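Local structure of diaminopimelate decarboxylase (Psychromonas ingrahamii, 4XG1) at residues B[131-135]-B[186-192]; B[114-118]-B[137-143]. The protein probably catalyses the decarboxylation of meso-2,6-diaminopimelate to L-lysine, the last step of lysine biosynthesis, as a homodimer dependent on pyridoxal 5'-phosphate. All coordinates share one frame; numbering follows the deposited sequence.

Interaction 1 of 2, residues B[131-135]-B[186-192]; sequences LYRIN and ASDLEFL. With K (potassium ion), chain O.
Asn135 reaches out of helix 128-140 to take the backbone N-H of Phe191, in a turn that is also tied to a potassium ion. Phe191 N lies 2.9 Å from Asn135 OD1. The donor sits almost in line with the carbonyl (160° at the oxygen), but the N-H itself is bent, at 137°. With CG anti to its backbone N (chi1 -177°), Asn135 swings its amide off the helix toward the turn. There Asn135 OD1 also packs on Phe191 CB at 3.3 Å, while CG and ND2 of the same amide lie against CB and CD2 of Leu189. An alanine here would probably leave the N-H of Phe191 without this acceptor and open a gap beside Leu189.

The turn is fixed a second way. Ser187 O, Leu189 O and Leu192 O all bind the potassium at 3.0 to 3.1 Å, and one water at 2.6 Å joins them. The ion thus ties the last turn of helix 179-188 to the first residue of strand 192-198, while Asn135 links the same turn to the neighbouring helix.

Beneath the amide the contact is apolar. Leu192 divides its branches: CD1 meets Leu131 CD2 at 3.7 Å, while Leu192 CD2 presses on the helix backbone, 3.4 Å from Asn135 CA, and meets Ile134 CG2 at 3.6 Å. The Leu131 and Ile134 side chains each cross Leu192 at about a right angle. Leu131 CD2 also touches Ala186 CB, and toward the solvent Leu189 CD2 approaches Tyr132 CE1. Farther in, Leu131 and Ile134 pack on strands 122-125 and 145-152. Two outer helices meeting over the parallel strands, with the turn of one running into the next strand, belong to the alpha/beta (TIM) barrel of fold-type III pyridoxal phosphate enzymes.

Interaction 2 of 2, residues B[114-118]-B[137-143]; sequences AALQA and VAKALNV
Gln117, the one side chain with a flat group in this contact, touches Leu141 through its CG methylene, 4.0 Å from Leu141 CD1, and no ring or guanidinium stacks between 114-118 and 137-143. The two side chains cross at about a right angle near the solvent. What joins the segments is aliphatic, with no hydrogen bond between them.

Leu116 carries most of it. Its CD1 methyl stands anti to CA (chi2 172°), which extends the side chain from helix 109-117 straight at the facing helix; Leu116 CD1 ends 3.8 Å from Ala138 CA. Ala138 offers only a methyl there, and the Leu116 tip can come this near the main chain. Val137 CG1 lies 3.9 Å from the same Leu116 CD1, a second wall of its seat. Lower on the side chain, Leu141 CD1 rests on Leu116 CB at 3.9 Å, bridging Leu116 and Gln117.

These two helices are neighbours on the outside of the alpha/beta barrel, with strand 122-125 joining them in sequence, and helix 128-140 ends here in a Schellman motif. Asn142 takes a positive phi of 48°, and two bonds fold back into the last turn: Val143 N to Ala138 O at 3.0 Å and Asn142 N to Lys139 O at 2.8 Å. The reversal brings Val143 round to the side facing helix 109-117, and the chain goes on into strand 145-152.

There the side chains of Val143 and Leu116 lie alongside each other, running opposite ways, with Val143 CG2 4.1 Å from Leu116 CD2. On the inner side, Leu116 also packs on Phe123 of strand 122-125 and on Ala145 of strand 145-152, while Val137 and Leu141 both lean on Ser113, one turn back along helix 109-117.

Helix 128-140 serves both contacts, its middle in interaction 1 and its C-terminal end in interaction 2, each time against a neighbouring element of the barrel's outer layer. Both are only partly buried and lie away from the pyridoxal phosphate and substrate sites. Interaction 1 covers more surface, 394 against 209 Å², and combines apolar packing with an amide-to-backbone bond and, on the 186-192 side, a metal. Interaction 2 relies on aliphatic contacts alone, with no hydrogen bond between its two segments. Phe191 joins the two: its ring packs on Lys139, Asn142 and the carbonyl of Val143, and its own backbone O on Ala138.

Interaction 1 of 2, residues B[131-135]-B[186-192]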
# COMPACT_ATOMS: atom_id res chain seq x y z
N LEU B 131 24.19 -9.41 12.83
CA LEU B 131 25.55 -9.93 12.70
C LEU B 131 25.61 -11.41 13.05
O LEU B 131 26.17 -12.19 12.32
CB LEU B 131 26.52 -9.18 13.59
CG LEU B 131 26.95 -7.80 13.14
CD1 LEU B 131 27.81 -7.20 14.24
CD2 LEU B 131 27.73 -7.77 11.86
N TYR B 132 25.04 -11.80 14.17
CA TYR B 132 25.12 -13.19 14.59
C TYR B 132 24.40 -14.07 13.60
O TYR B 132 24.83 -15.19 13.33
CB TYR B 132 24.58 -13.39 16.03
CG TYR B 132 25.47 -12.71 17.09
CD1 TYR B 132 26.81 -13.09 17.25
CD2 TYR B 132 24.98 -11.68 17.90
CE1 TYR B 132 27.63 -12.47 18.18
CE2 TYR B 132 25.80 -11.05 18.83
CZ TYR B 132 27.13 -11.45 18.96
OH TYR B 132 27.94 -10.86 19.89
N ARG B 133 23.27 -13.59 13.09
CA ARG B 133 22.48 -14.38 12.19
C ARG B 133 23.25 -14.61 10.90
O ARG B 133 23.28 -15.70 10.37
CB ARG B 133 21.15 -13.70 11.91
CG ARG B 133 20.34 -14.47 10.87
CD ARG B 133 18.96 -13.88 10.65
NE ARG B 133 18.08 -14.17 11.75
CZ ARG B 133 16.80 -13.84 11.79
NH1 ARG B 133 16.26 -13.19 10.79
NH2 ARG B 133 16.06 -14.17 12.82
N ILE B 134 23.88 -13.56 10.40
CA ILE B 134 24.58 -13.66 9.16
C ILE B 134 25.72 -14.63 9.33
O ILE B 134 25.86 -15.59 8.57
CB ILE B 134 25.11 -12.31 8.68
CG1 ILE B 134 23.93 -11.42 8.29
CG2 ILE B 134 26.04 -12.48 7.49
CD1 ILE B 134 24.32 -10.02 7.86
N ASN B 135 26.53 -14.38 10.35
CA ASN B 135 27.68 -15.20 10.64
C ASN B 135 27.25 -16.65 10.78
O ASN B 135 27.94 -17.56 10.28
CB ASN B 135 28.33 -14.75 11.93
CG ASN B 135 29.59 -15.54 12.25
OD1 ASN B 135 30.63 -15.36 11.62
ND2 ASN B 135 29.48 -16.42 13.23
N ALA B 186 32.15 -7.71 14.94
CA ALA B 186 32.19 -8.22 13.59
C ALA B 186 33.56 -8.81 13.28
O ALA B 186 33.66 -9.90 12.72
CB ALA B 186 31.86 -7.12 12.59
N SER B 187 34.62 -8.05 13.58
CA SER B 187 36.01 -8.50 13.37
C SER B 187 36.21 -9.85 14.07
O SER B 187 36.71 -10.79 13.48
CB SER B 187 37.02 -7.50 13.90
OG SER B 187 37.08 -7.63 15.29
N ASP B 188 35.75 -9.96 15.31
CA ASP B 188 35.85 -11.21 16.06
C ASP B 188 35.07 -12.36 15.45
O ASP B 188 35.25 -13.51 15.85
CB ASP B 188 35.37 -11.03 17.51
CG ASP B 188 36.33 -10.18 18.36
OD1 ASP B 188 37.51 -9.97 17.93
OD2 ASP B 188 35.89 -9.74 19.45
N LEU B 189 34.15 -12.07 14.55
CA LEU B 189 33.37 -13.14 13.96
C LEU B 189 34.08 -13.63 12.73
O LEU B 189 34.63 -12.84 11.91
CB LEU B 189 31.94 -12.70 13.69
CG LEU B 189 31.15 -12.49 14.99
CD1 LEU B 189 29.95 -11.59 14.74
CD2 LEU B 189 30.74 -13.80 15.62
N GLU B 190 34.05 -14.96 12.65
CA GLU B 190 34.95 -15.73 11.81
C GLU B 190 34.47 -15.76 10.40
O GLU B 190 35.26 -15.64 9.47
CB GLU B 190 35.02 -17.16 12.29
CG GLU B 190 36.31 -17.89 11.98
CD GLU B 190 36.20 -19.36 12.36
OE1 GLU B 190 35.32 -19.71 13.19
OE2 GLU B 190 36.99 -20.17 11.83
N PHE B 191 33.15 -15.92 10.26
CA PHE B 191 32.50 -16.06 8.96
C PHE B 191 31.95 -14.75 8.40
O PHE B 191 31.25 -14.76 7.38
CB PHE B 191 31.47 -17.18 9.05
CG PHE B 191 32.11 -18.52 9.21
CD1 PHE B 191 32.68 -19.15 8.11
CD2 PHE B 191 32.25 -19.11 10.46
CE1 PHE B 191 33.30 -20.37 8.24
CE2 PHE B 191 32.88 -20.33 10.61
CZ PHE B 191 33.40 -20.97 9.49
N LEU B 192 32.35 -13.62 9.01
CA LEU B 192 32.09 -12.31 8.46
C LEU B 192 33.35 -11.69 8.01
O LEU B 192 34.40 -11.99 8.56
CB LEU B 192 31.47 -11.40 9.51
CG LEU B 192 30.26 -11.93 10.27
CD1 LEU B 192 29.70 -10.83 11.16
CD2 LEU B 192 29.18 -12.47 9.34
K K O . 36.17 -10.54 10.42
O HOH W 1 37.14 -8.55 8.97

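Interaction 2 of 2, residues B[114-118]-B[137-143]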
# COMPACT_ATOMS: atom_id res chain seq x y z
N ALA B 114 20.26 -16.91 0.40
CA ALA B 114 20.13 -16.74 -1.03
C ALA B 114 21.12 -15.73 -1.54
O ALA B 114 21.69 -15.88 -2.64
CB ALA B 114 18.72 -16.32 -1.41
N ALA B 115 21.33 -14.69 -0.76
CA ALA B 115 22.21 -13.60 -1.18
C ALA B 115 23.68 -14.04 -1.13
O ALA B 115 24.49 -13.67 -1.99
CB ALA B 115 22.00 -12.40 -0.27
N LEU B 116 24.00 -14.84 -0.12
CA LEU B 116 25.33 -15.44 -0.03
C LEU B 116 25.58 -16.36 -1.21
O LEU B 116 26.57 -16.19 -1.91
CB LEU B 116 25.49 -16.21 1.30
CG LEU B 116 25.79 -15.30 2.50
CD1 LEU B 116 25.77 -16.05 3.82
CD2 LEU B 116 27.14 -14.62 2.32
N GLN B 117 24.61 -17.23 -1.49
CA GLN B 117 24.75 -18.14 -2.63
C GLN B 117 24.79 -17.41 -3.97
O GLN B 117 25.33 -17.92 -4.92
CB GLN B 117 23.66 -19.19 -2.63
CG GLN B 117 23.80 -20.13 -1.46
CD GLN B 117 22.59 -21.01 -1.23
OE1 GLN B 117 21.80 -20.76 -0.31
NE2 GLN B 117 22.42 -22.03 -2.05
N ALA B 118 24.26 -16.20 -4.04
CA ALA B 118 24.38 -15.40 -5.26
C ALA B 118 25.63 -14.55 -5.24
O ALA B 118 25.93 -13.86 -6.23
CB ALA B 118 23.17 -14.51 -5.42
N VAL B 137 24.65 -18.16 9.39
CA VAL B 137 24.29 -18.71 8.07
C VAL B 137 25.52 -18.89 7.17
O VAL B 137 25.62 -19.88 6.44
CB VAL B 137 23.22 -17.82 7.37
CG1 VAL B 137 23.12 -18.11 5.88
CG2 VAL B 137 21.87 -18.00 8.05
N ALA B 138 26.42 -17.92 7.20
CA ALA B 138 27.70 -17.99 6.46
C ALA B 138 28.52 -19.22 6.90
O ALA B 138 29.12 -19.92 6.09
CB ALA B 138 28.49 -16.75 6.73
N LYS B 139 28.50 -19.45 8.20
CA LYS B 139 29.16 -20.58 8.80
C LYS B 139 28.58 -21.83 8.18
O LYS B 139 29.30 -22.63 7.61
CB LYS B 139 28.94 -20.55 10.32
CG LYS B 139 29.71 -21.60 11.10
CD LYS B 139 29.27 -21.69 12.55
CE LYS B 139 29.71 -22.99 13.21
NZ LYS B 139 28.85 -23.36 14.38
N ALA B 140 27.26 -21.99 8.26
CA ALA B 140 26.62 -23.18 7.74
C ALA B 140 26.92 -23.43 6.25
O ALA B 140 26.85 -24.56 5.81
CB ALA B 140 25.13 -23.13 7.99
N LEU B 141 27.21 -22.39 5.48
CA LEU B 141 27.52 -22.54 4.06
C LEU B 141 29.00 -22.56 3.83
O LEU B 141 29.43 -22.60 2.68
CB LEU B 141 26.93 -21.36 3.24
CG LEU B 141 25.40 -21.22 3.10
CD1 LEU B 141 25.07 -19.92 2.37
CD2 LEU B 141 24.77 -22.41 2.39
N ASN B 142 29.77 -22.44 4.89
CA ASN B 142 31.21 -22.26 4.79
C ASN B 142 31.69 -21.20 3.80
O ASN B 142 32.62 -21.43 3.02
CB ASN B 142 31.90 -23.61 4.57
CG ASN B 142 32.76 -23.99 5.74
OD1 ASN B 142 33.73 -23.31 6.03
ND2 ASN B 142 32.37 -25.03 6.47
N VAL B 143 31.10 -20.01 3.87
CA VAL B 143 31.63 -18.85 3.15
C VAL B 143 31.92 -17.73 4.13
O VAL B 143 31.59 -17.84 5.30
CB VAL B 143 30.65 -18.31 2.06
CG1 VAL B 143 30.61 -19.24 0.87
CG2 VAL B 143 29.25 -18.08 2.64